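Local coordinates for omega transaminase (Pseudomonas sp., PDB 5LHA), which is an omega (amine) transaminase of PLP fold type I, probably moving amino groups between amines and keto acids through its pyridoxal phosphate/pyridoxamine phosphate cofactor, at residues E231-Q234 against G238-V241; E265-F270 against G385-L390; R114-L119 against R310-I315; G108-E113 against A304-Q309. All coordinates share one frame; numbering follows the deposited sequence.

Interaction 1 of 4, residues E231-Q234 against G238-V241; sequences EPVQ and GVIV. With PMP (4'-deoxy-4'-aminopyridoxal-5'-phosphate), chain E.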
# COMPACT_ATOMS: atom_id res chain seq x y z
N GLU A 231 -6.96 23.70 -0.37
CA GLU A 231 -7.47 24.81 0.43
C GLU A 231 -7.54 26.06 -0.44
O GLU A 231 -6.58 26.36 -1.15
CB GLU A 231 -6.56 25.09 1.62
CG GLU A 231 -6.27 23.91 2.52
CD GLU A 231 -4.97 24.09 3.28
OE1 GLU A 231 -4.91 24.91 4.21
OE2 GLU A 231 -3.97 23.45 2.89
N PRO A 232 -8.64 26.81 -0.41
CA PRO A 232 -8.68 28.03 -1.22
C PRO A 232 -7.62 29.04 -0.83
O PRO A 232 -7.09 29.73 -1.71
CB PRO A 232 -10.11 28.55 -1.00
CG PRO A 232 -10.90 27.33 -0.64
CD PRO A 232 -9.96 26.44 0.13
N VAL A 233 -7.28 29.15 0.45
CA VAL A 233 -6.05 29.79 0.90
C VAL A 233 -5.37 28.80 1.83
O VAL A 233 -5.97 28.37 2.83
CB VAL A 233 -6.30 31.13 1.62
CG1 VAL A 233 -4.99 31.77 2.05
CG2 VAL A 233 -7.08 32.07 0.73
N GLN A 234 -4.12 28.45 1.54
CA GLN A 234 -3.43 27.45 2.34
C GLN A 234 -3.03 28.08 3.66
O GLN A 234 -2.24 29.01 3.69
CB GLN A 234 -2.22 26.91 1.61
CG GLN A 234 -2.58 26.15 0.37
CD GLN A 234 -1.38 25.51 -0.28
OE1 GLN A 234 -0.52 26.21 -0.79
NE2 GLN A 234 -1.32 24.19 -0.25
N GLY A 238 1.39 28.29 5.49
CA GLY A 238 2.01 29.60 5.50
C GLY A 238 1.21 30.75 4.91
O GLY A 238 1.80 31.77 4.54
N VAL A 239 -0.12 30.65 4.91
CA VAL A 239 -1.02 31.63 4.30
C VAL A 239 -0.58 31.89 2.86
O VAL A 239 -0.21 33.01 2.49
CB VAL A 239 -1.07 32.94 5.12
CG1 VAL A 239 -2.17 33.85 4.59
CG2 VAL A 239 -1.30 32.63 6.59
N ILE A 240 -0.67 30.87 2.03
CA ILE A 240 -0.34 30.99 0.61
C ILE A 240 -1.63 31.32 -0.13
O ILE A 240 -2.56 30.51 -0.17
CB ILE A 240 0.31 29.72 0.07
CG1 ILE A 240 1.60 29.44 0.84
CG2 ILE A 240 0.57 29.85 -1.42
CD1 ILE A 240 2.01 27.98 0.86
N VAL A 241 -1.70 32.54 -0.66
CA VAL A 241 -2.86 32.99 -1.42
C VAL A 241 -2.59 32.67 -2.89
O VAL A 241 -1.66 33.25 -3.48
CB VAL A 241 -3.10 34.50 -1.23
CG1 VAL A 241 -4.41 34.92 -1.90
CG2 VAL A 241 -3.13 34.86 0.25
N1 PMP E . -7.74 21.20 7.19
C2 PMP E . -7.45 22.54 7.43
C2A PMP E . -7.29 23.51 6.29
C3 PMP E . -6.94 22.89 8.67
O3 PMP E . -6.30 24.08 8.85
C4 PMP E . -7.07 22.00 9.74
C4A PMP E . -6.59 22.42 11.11
N4A PMP E . -5.88 23.68 11.04
C5 PMP E . -7.64 20.74 9.54
C6 PMP E . -7.97 20.35 8.24
C5A PMP E . -7.87 19.82 10.73
O4P PMP E . -8.76 20.43 11.66
P PMP E . -8.97 19.86 13.16
O1P PMP E . -7.84 20.43 14.00
O2P PMP E . -10.30 20.38 13.68
O3P PMP E . -8.92 18.35 13.22
O HOH W 1 -2.30 28.34 -2.25

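Interaction 2 of 4, residues E265-F270 against G385-L390; sequences EVVTGF and GLMIAL. With PMP (4'-deoxy-4'-aminopyridoxal-5'-phosphate), chain E.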
# COMPACT_ATOMS: atom_id res chain seq x y z
N GLU A 265 -12.40 23.87 3.36
CA GLU A 265 -12.82 25.17 3.86
C GLU A 265 -12.78 25.24 5.38
O GLU A 265 -13.40 26.14 5.96
CB GLU A 265 -14.23 25.46 3.35
CG GLU A 265 -14.38 25.45 1.84
CD GLU A 265 -14.33 26.84 1.23
OE1 GLU A 265 -14.09 27.83 1.96
OE2 GLU A 265 -14.57 26.96 0.01
N VAL A 266 -12.03 24.35 6.02
CA VAL A 266 -11.99 24.32 7.48
C VAL A 266 -11.58 25.68 8.04
O VAL A 266 -12.17 26.18 9.01
CB VAL A 266 -11.08 23.19 7.98
CG1 VAL A 266 -10.74 23.37 9.44
CG2 VAL A 266 -11.73 21.83 7.74
N VAL A 267 -10.58 26.32 7.42
CA VAL A 267 -10.12 27.63 7.87
C VAL A 267 -10.86 28.76 7.15
O VAL A 267 -11.30 29.73 7.79
CB VAL A 267 -8.59 27.75 7.69
CG1 VAL A 267 -8.11 29.16 8.01
CG2 VAL A 267 -7.88 26.76 8.60
N THR A 268 -11.00 28.65 5.82
CA THR A 268 -11.64 29.69 5.01
C THR A 268 -13.16 29.70 5.13
O THR A 268 -13.79 30.67 4.69
CB THR A 268 -11.29 29.50 3.54
OG1 THR A 268 -11.70 28.20 3.12
CG2 THR A 268 -9.79 29.64 3.32
N GLY A 269 -13.76 28.63 5.64
CA GLY A 269 -15.19 28.59 5.81
C GLY A 269 -15.72 29.67 6.73
O GLY A 269 -15.20 29.88 7.84
N PHE A 270 -16.73 30.38 6.25
CA PHE A 270 -17.52 31.35 7.00
C PHE A 270 -16.81 32.69 7.20
O PHE A 270 -17.10 33.38 8.19
CB PHE A 270 -17.98 30.76 8.34
CG PHE A 270 -18.73 29.46 8.19
CD1 PHE A 270 -20.02 29.43 7.69
CD2 PHE A 270 -18.12 28.25 8.52
CE1 PHE A 270 -20.69 28.24 7.53
CE2 PHE A 270 -18.79 27.05 8.37
CZ PHE A 270 -20.08 27.05 7.87
N GLY A 385 -8.16 38.55 3.49
CA GLY A 385 -9.04 38.61 4.66
C GLY A 385 -8.22 38.68 5.93
O GLY A 385 -7.23 39.42 6.02
N LEU A 386 -8.64 37.93 6.96
CA LEU A 386 -7.94 37.93 8.25
C LEU A 386 -7.10 36.68 8.47
O LEU A 386 -7.04 36.16 9.59
CB LEU A 386 -8.93 38.12 9.40
CG LEU A 386 -9.42 39.56 9.51
CD1 LEU A 386 -10.58 39.67 10.49
CD2 LEU A 386 -8.26 40.46 9.91
N MET A 387 -6.44 36.18 7.42
CA MET A 387 -5.31 35.26 7.54
C MET A 387 -4.11 35.89 6.85
O MET A 387 -4.18 36.28 5.68
CB MET A 387 -5.62 33.88 6.95
CG MET A 387 -6.17 33.88 5.53
SD MET A 387 -7.08 32.37 5.17
CE MET A 387 -5.87 31.09 5.47
N ILE A 388 -3.02 36.04 7.60
CA ILE A 388 -1.82 36.72 7.15
C ILE A 388 -0.61 35.96 7.67
O ILE A 388 -0.66 35.35 8.75
CB ILE A 388 -1.79 38.20 7.61
CG1 ILE A 388 -2.83 39.03 6.86
CG2 ILE A 388 -0.40 38.81 7.43
CD1 ILE A 388 -3.15 40.34 7.53
N ALA A 389 0.46 35.93 6.88
CA ALA A 389 1.71 35.34 7.33
C ALA A 389 2.87 36.28 7.04
O ALA A 389 2.95 36.88 5.97
CB ALA A 389 1.98 33.99 6.65
N LEU A 390 3.78 36.38 8.01
CA LEU A 390 5.04 37.09 7.83
C LEU A 390 6.11 36.03 7.60
O LEU A 390 6.32 35.16 8.45
CB LEU A 390 5.35 37.95 9.06
CG LEU A 390 4.31 39.00 9.47
CD1 LEU A 390 3.35 38.43 10.50
CD2 LEU A 390 4.97 40.27 10.01
N1 PMP E . -7.74 21.20 7.19
C2 PMP E . -7.45 22.54 7.43
C2A PMP E . -7.29 23.51 6.29
C3 PMP E . -6.94 22.89 8.67
O3 PMP E . -6.30 24.08 8.85
C4 PMP E . -7.07 22.00 9.74
C4A PMP E . -6.59 22.42 11.11
N4A PMP E . -5.88 23.68 11.04
C5 PMP E . -7.64 20.74 9.54
C6 PMP E . -7.97 20.35 8.24
C5A PMP E . -7.87 19.82 10.73
O4P PMP E . -8.76 20.43 11.66
P PMP E . -8.97 19.86 13.16
O1P PMP E . -7.84 20.43 14.00
O2P PMP E . -10.30 20.38 13.68
O3P PMP E . -8.92 18.35 13.22

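Interaction 3 of 4, residues R114-L119 against R310-I315; sequences RMARVL and RIADAI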
# COMPACT_ATOMS: atom_id res chain seq x y z
N ARG A 114 -24.66 24.08 -5.11
CA ARG A 114 -25.53 22.92 -5.33
C ARG A 114 -25.27 21.81 -4.31
O ARG A 114 -25.46 20.62 -4.60
CB ARG A 114 -25.41 22.39 -6.77
CG ARG A 114 -26.61 21.55 -7.24
CD ARG A 114 -26.49 21.05 -8.70
NE ARG A 114 -25.10 20.91 -9.15
CZ ARG A 114 -24.28 19.92 -8.82
NH1 ARG A 114 -24.68 18.94 -8.02
NH2 ARG A 114 -23.03 19.90 -9.29
N MET A 115 -24.83 22.18 -3.11
CA MET A 115 -24.67 21.20 -2.04
C MET A 115 -26.02 20.62 -1.65
O MET A 115 -27.00 21.35 -1.49
CB MET A 115 -24.01 21.85 -0.82
CG MET A 115 -22.54 22.21 -1.00
SD MET A 115 -21.49 20.81 -1.45
CE MET A 115 -20.30 21.61 -2.51
N ALA A 116 -26.07 19.31 -1.47
CA ALA A 116 -27.33 18.62 -1.25
C ALA A 116 -27.40 17.83 0.05
O ALA A 116 -28.47 17.75 0.66
CB ALA A 116 -27.64 17.67 -2.42
N ARG A 117 -26.28 17.26 0.51
CA ARG A 117 -26.25 16.40 1.68
C ARG A 117 -25.08 16.79 2.58
O ARG A 117 -24.01 17.20 2.11
CB ARG A 117 -26.13 14.93 1.29
CG ARG A 117 -27.31 14.39 0.50
CD ARG A 117 -28.50 14.13 1.40
NE ARG A 117 -29.61 13.51 0.68
CZ ARG A 117 -30.56 14.19 0.04
NH1 ARG A 117 -30.55 15.52 0.02
NH2 ARG A 117 -31.53 13.54 -0.58
N VAL A 118 -25.29 16.64 3.89
CA VAL A 118 -24.27 16.89 4.91
C VAL A 118 -23.99 15.59 5.65
O VAL A 118 -24.93 14.87 6.01
CB VAL A 118 -24.70 17.98 5.91
CG1 VAL A 118 -23.52 18.39 6.77
CG2 VAL A 118 -25.33 19.18 5.21
N LEU A 119 -22.71 15.29 5.86
CA LEU A 119 -22.28 14.27 6.81
C LEU A 119 -21.54 14.97 7.94
O LEU A 119 -20.41 15.46 7.74
CB LEU A 119 -21.42 13.20 6.14
CG LEU A 119 -21.63 11.80 6.73
CD1 LEU A 119 -21.07 10.76 5.79
CD2 LEU A 119 -20.99 11.67 8.11
N ARG A 310 -24.84 16.10 -7.57
CA ARG A 310 -24.17 15.09 -8.38
C ARG A 310 -23.77 13.87 -7.55
O ARG A 310 -24.20 12.74 -7.82
CB ARG A 310 -22.93 15.70 -9.05
CG ARG A 310 -22.03 14.71 -9.74
CD ARG A 310 -20.66 15.32 -10.03
NE ARG A 310 -19.71 14.32 -10.53
CZ ARG A 310 -18.51 14.60 -11.04
NH1 ARG A 310 -18.10 15.86 -11.15
NH2 ARG A 310 -17.72 13.62 -11.45
N ILE A 311 -22.97 14.09 -6.51
CA ILE A 311 -22.49 13.02 -5.65
C ILE A 311 -23.64 12.37 -4.89
O ILE A 311 -23.71 11.15 -4.74
CB ILE A 311 -21.41 13.56 -4.69
CG1 ILE A 311 -20.18 14.01 -5.48
CG2 ILE A 311 -21.02 12.53 -3.63
CD1 ILE A 311 -19.27 14.96 -4.70
N ALA A 312 -24.54 13.19 -4.34
CA ALA A 312 -25.64 12.67 -3.53
C ALA A 312 -26.51 11.71 -4.34
O ALA A 312 -26.89 10.64 -3.86
CB ALA A 312 -26.47 13.83 -2.98
N ASP A 313 -26.85 12.11 -5.57
CA ASP A 313 -27.71 11.30 -6.44
C ASP A 313 -27.08 9.95 -6.76
O ASP A 313 -27.77 8.93 -6.82
CB ASP A 313 -27.98 12.06 -7.73
CG ASP A 313 -28.91 13.22 -7.53
OD1 ASP A 313 -29.59 13.26 -6.49
OD2 ASP A 313 -28.93 14.11 -8.41
N ALA A 314 -25.77 9.94 -7.02
CA ALA A 314 -25.09 8.69 -7.37
C ALA A 314 -25.10 7.71 -6.20
O ALA A 314 -25.31 6.51 -6.39
CB ALA A 314 -23.66 8.97 -7.81
N ILE A 315 -24.82 8.21 -5.00
CA ILE A 315 -24.73 7.34 -3.84
C ILE A 315 -26.12 6.84 -3.44
O ILE A 315 -26.31 5.65 -3.17
CB ILE A 315 -24.02 8.08 -2.69
CG1 ILE A 315 -22.57 8.35 -3.09
CG2 ILE A 315 -24.05 7.25 -1.41
CD1 ILE A 315 -21.74 9.03 -2.05

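Interaction 4 of 4, residues G108-E113 against A304-Q309; sequences GMFAQE and ATLFNQ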
# COMPACT_ATOMS: atom_id res chain seq x y z
N GLY A 108 -28.83 25.29 2.50
CA GLY A 108 -29.39 26.55 2.01
C GLY A 108 -28.33 27.61 1.78
O GLY A 108 -28.39 28.35 0.80
N MET A 109 -27.37 27.73 2.71
CA MET A 109 -26.30 28.71 2.58
C MET A 109 -25.44 28.47 1.35
O MET A 109 -24.91 29.42 0.76
CB MET A 109 -25.38 28.67 3.80
CG MET A 109 -25.95 29.19 5.08
SD MET A 109 -24.63 29.09 6.29
CE MET A 109 -23.64 30.52 5.85
N PHE A 110 -25.28 27.21 0.96
CA PHE A 110 -24.39 26.83 -0.13
C PHE A 110 -25.17 26.24 -1.30
O PHE A 110 -24.73 25.31 -1.96
CB PHE A 110 -23.32 25.87 0.36
CG PHE A 110 -22.56 26.37 1.55
CD1 PHE A 110 -21.90 27.58 1.50
CD2 PHE A 110 -22.52 25.64 2.73
CE1 PHE A 110 -21.20 28.05 2.60
CE2 PHE A 110 -21.82 26.10 3.83
CZ PHE A 110 -21.16 27.30 3.76
N ALA A 111 -26.37 26.78 -1.55
CA ALA A 111 -27.10 26.39 -2.75
C ALA A 111 -26.34 26.81 -3.99
O ALA A 111 -26.34 26.10 -5.01
CB ALA A 111 -28.50 27.00 -2.74
N GLN A 112 -25.65 27.95 -3.93
CA GLN A 112 -24.80 28.39 -5.03
C GLN A 112 -23.83 27.31 -5.47
O GLN A 112 -23.46 27.24 -6.65
CB GLN A 112 -24.04 29.66 -4.62
CG GLN A 112 -23.12 30.21 -5.69
CD GLN A 112 -22.43 31.50 -5.27
OE1 GLN A 112 -21.38 31.86 -5.82
NE2 GLN A 112 -23.02 32.22 -4.32
N GLU A 113 -23.42 26.44 -4.55
CA GLU A 113 -22.56 25.32 -4.88
C GLU A 113 -23.33 24.01 -5.03
O GLU A 113 -22.71 22.94 -5.10
CB GLU A 113 -21.46 25.18 -3.82
CG GLU A 113 -20.47 26.34 -3.81
CD GLU A 113 -21.07 27.63 -3.31
OE1 GLU A 113 -21.96 27.58 -2.43
OE2 GLU A 113 -20.67 28.71 -3.80
N ALA A 304 -18.23 19.28 9.50
CA ALA A 304 -19.23 18.92 8.51
C ALA A 304 -18.58 18.75 7.14
O ALA A 304 -17.66 19.48 6.78
CB ALA A 304 -20.35 19.97 8.42
N THR A 305 -19.07 17.75 6.41
CA THR A 305 -18.73 17.54 5.01
C THR A 305 -20.01 17.62 4.20
O THR A 305 -20.95 16.86 4.44
CB THR A 305 -18.06 16.19 4.83
OG1 THR A 305 -17.04 16.04 5.82
CG2 THR A 305 -17.41 16.09 3.43
N LEU A 306 -20.05 18.54 3.24
CA LEU A 306 -21.22 18.71 2.37
C LEU A 306 -20.91 18.13 1.00
O LEU A 306 -19.79 18.24 0.51
CB LEU A 306 -21.61 20.18 2.21
CG LEU A 306 -22.39 20.84 3.36
CD1 LEU A 306 -21.49 21.07 4.56
CD2 LEU A 306 -23.01 22.15 2.90
N PHE A 307 -21.93 17.52 0.39
CA PHE A 307 -21.81 16.88 -0.91
C PHE A 307 -22.86 17.46 -1.84
O PHE A 307 -23.99 17.72 -1.44
CB PHE A 307 -21.99 15.36 -0.79
CG PHE A 307 -21.05 14.73 0.21
CD1 PHE A 307 -21.33 14.74 1.57
CD2 PHE A 307 -19.87 14.14 -0.21
CE1 PHE A 307 -20.46 14.18 2.49
CE2 PHE A 307 -18.98 13.57 0.70
CZ PHE A 307 -19.28 13.59 2.05
N ASN A 308 -22.46 17.68 -3.09
CA ASN A 308 -23.39 18.29 -4.03
C ASN A 308 -24.37 17.25 -4.57
O ASN A 308 -24.28 16.06 -4.28
CB ASN A 308 -22.61 19.00 -5.15
CG ASN A 308 -21.74 18.06 -5.97
OD1 ASN A 308 -21.77 16.85 -5.80
ND2 ASN A 308 -20.93 18.63 -6.86
N GLN A 309 -25.35 17.74 -5.34
CA GLN A 309 -26.41 16.89 -5.87
C GLN A 309 -25.84 15.78 -6.75
O GLN A 309 -26.32 14.64 -6.69
CB GLN A 309 -27.41 17.73 -6.67
CG GLN A 309 -28.76 17.07 -6.93
CD GLN A 309 -29.69 17.09 -5.72
OE1 GLN A 309 -30.00 18.16 -5.20
NE2 GLN A 309 -30.14 15.92 -5.29

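Interaction 1 of 4, residues E231-Q234 against G238-V241
A G1 beta bulge sets Val239 and Ile240 opposite Gln234, within the loop after strand 225-230. Gln234 and Ile240 form a single antiparallel hydrogen-bonded pair: Ile240 N donates to Gln234 O at 2.9 Å, and Gln234 N returns the bond to Ile240 O at 3.1 Å. Val239 N is equally near Gln234 O, but too poorly angled to bond. Val239 takes a positive phi (52°), usually given to glycine at this bulge position. This loop reaches the fold type I cofactor pocket, where Glu231 OE1 lies 3.5 Å from the ring methyl C2A of PMP; its carboxylate is held by Tyr157 N and Gly235 N. Gln234 suits its buried place because both amide ends are used. Gln234 OE1 accepts from a water at 3.1 Å, which also donates to Ile240 O at 3.0 Å, and is bonded to Thr189 OG1; NE2 reaches Arg154 O. Gln234 OE1 also lies 3.5 Å from Ile240 CD1, the two side chains crossing at a slant. Next to the pair, Val233 turns CG1 anti to its own N, where that methyl meets Val241 CG2 at 4.0 Å and Val239 CG1 at 4.3 Å. Met387 of strand 387-393 packs against Val233 and Val239.

Interaction 2 of 4, residues E265-F270 against G385-L390
Met387 holds CG between its backbone N and carbonyl carbon (chi1 52°) and then folds back at the sulfur (chi3 -58°), which swings CE against Val267. Val267 answers with CG1 anti to its N (chi1 174°), and the two side chains cross, so that Met387 CE and Val267 CG1 come within 3.9 Å. Met387 SD passes Thr268 CG2 at 4.3 Å. A flexible, unbranched methionine fits here, since it can reach from strand 387-393 and still fill the buried space beside Trp63, which touches both Val267 and Met387. The second methyl of Val267, CG2, approaches O3 of PMP to 3.1 Å and lines the pocket there. Val266 lies over one face of the pyridine ring, with CB 3.7 Å from PMP C2 and CG1 3.9 Å from PMP C3. With an alanine here, both methyls would be gone, and the ring would probably lose its apolar cover above C3, C4 and C6 and be freer to tilt. The turn itself is pinned by Thr268 OG1, which donates to Glu265 OE1 at 2.7 Å from above the carboxylate plane; Gly278 N and Ser279 OG also bind that carboxylate. Gly269 fits the tight bend because a side chain would collide with Glu265 O. A valine against the pyridine face, two positions after the pocket aspartate Asp264, fits the cofactor site of the class III aminotransferases within fold type I.

Interaction 3 of 4, residues R114-L119 against R310-I315
Ala312, on helix 309-316, loses the most surface in this contact, and its single methyl is what lets the helix come close to strand 115-121. That CB meets Arg117 CG at 3.6 Å and Ala116 CB at 4.1 Å, so it sits against two consecutive strand residues. Both can face the helix because the strand carries a classic beta bulge, with Ala116 and Arg117 opposite Phe307. The strand is an edge strand, within this chain, of the seven-stranded sheet of the large domain; its neighbour, strand 303-308, runs directly into the helix, and the contact places that helix against the edge strand. Arg117 leaves the backbone with CG anti to the carbonyl carbon and bends again at chi2 (-76°), which brings NH1 round to Ala116 O at 3.1 Å, the donor lying well above the carbonyl plane. Its NE forms a salt bridge with Glu316, and Trp22 of the second subunit packs on both Arg117 and Ala312. A leucine in place of Arg117 would have no guanidinium, and Glu316 would probably lose this salt-bridge mate, and Ala116 O its side-chain donor. At the outer end, Arg114 and Arg310 cover each other next. There the backbone Arg310 N lies 2.9 Å from Arg114 NH1, at the edge of that guanidinium, but both are donors and no hydrogen bond joins them; the placement is doubtful on an exposed side chain that also touches a crystal neighbour. Arg310 stretches its chain fully away from the strand, delivering NH2 to Gly258 O and NE to Tyr138 OH.

Interaction 4 of 4, residues G108-E113 against A304-Q309
Glu113 N donates to Phe110 O at 3.1 Å, closing a turn just beyond helix 97-109 that presents Phe110 to Leu306 and Glu113 to Asn308. Phe110 CD2 and Leu306 CD2 touch at 3.5 Å; the leucine methyl comes in at the ring edge, near the ring plane, and the two side chains cross at about a right angle. One face of the same ring is covered by its neighbour Met109, whose CB lies 4.1 Å above the ring plane, over its centre. Leu289 and Leu291 of strand 288-291 also pack on Phe110, and a large flat hydrocarbon is well suited to a place bordered by several aliphatic groups. Strand 303-308, which carries Leu306, is the antiparallel member of the seven-stranded sheet in the large domain, a hallmark of the fold type I aminotransferases; helix 97-109 ends against it on the side of Leu306, while Phe307 points away and meets Trp22 of the second subunit. Glu113 O rests 3.9 Å from Asn308 CB. Asn308 is the N-cap of helix 309-316: with CG between its backbone N and carbonyl carbon (chi1 61°), its OD1 can accept from Ile311 N, and ND2 turns to Asp287 OD1. The carboxylate of Glu113 leads off instead to Arg280, whose NH2 is gripped by Glu113 OE1 in a salt bridge and by Met109 O.

In the fold
The four contacts fall into two pairs. Interactions 1 and 2 lie about 8 Å apart between centres, both touch PMP, and meet where Val239 CG1 packs 3.3 Å from Met387 O. Interactions 3 and 4, likewise about 8 Å apart, bring neighbouring strands of one sheet, 115-121 and 303-308 respectively; they lie farther out, the side chain of Leu306 being about 14 Å from a bound PMP. The pairs are not isolated: Phe270 CE1, in the turn of interaction 2, packs on Phe110 CZ of interaction 4 at 3.9 Å, although the centres of these two are about 20 Å apart. Along the chain, interaction 1 is nested within the long loops closed by interactions 3 and 4.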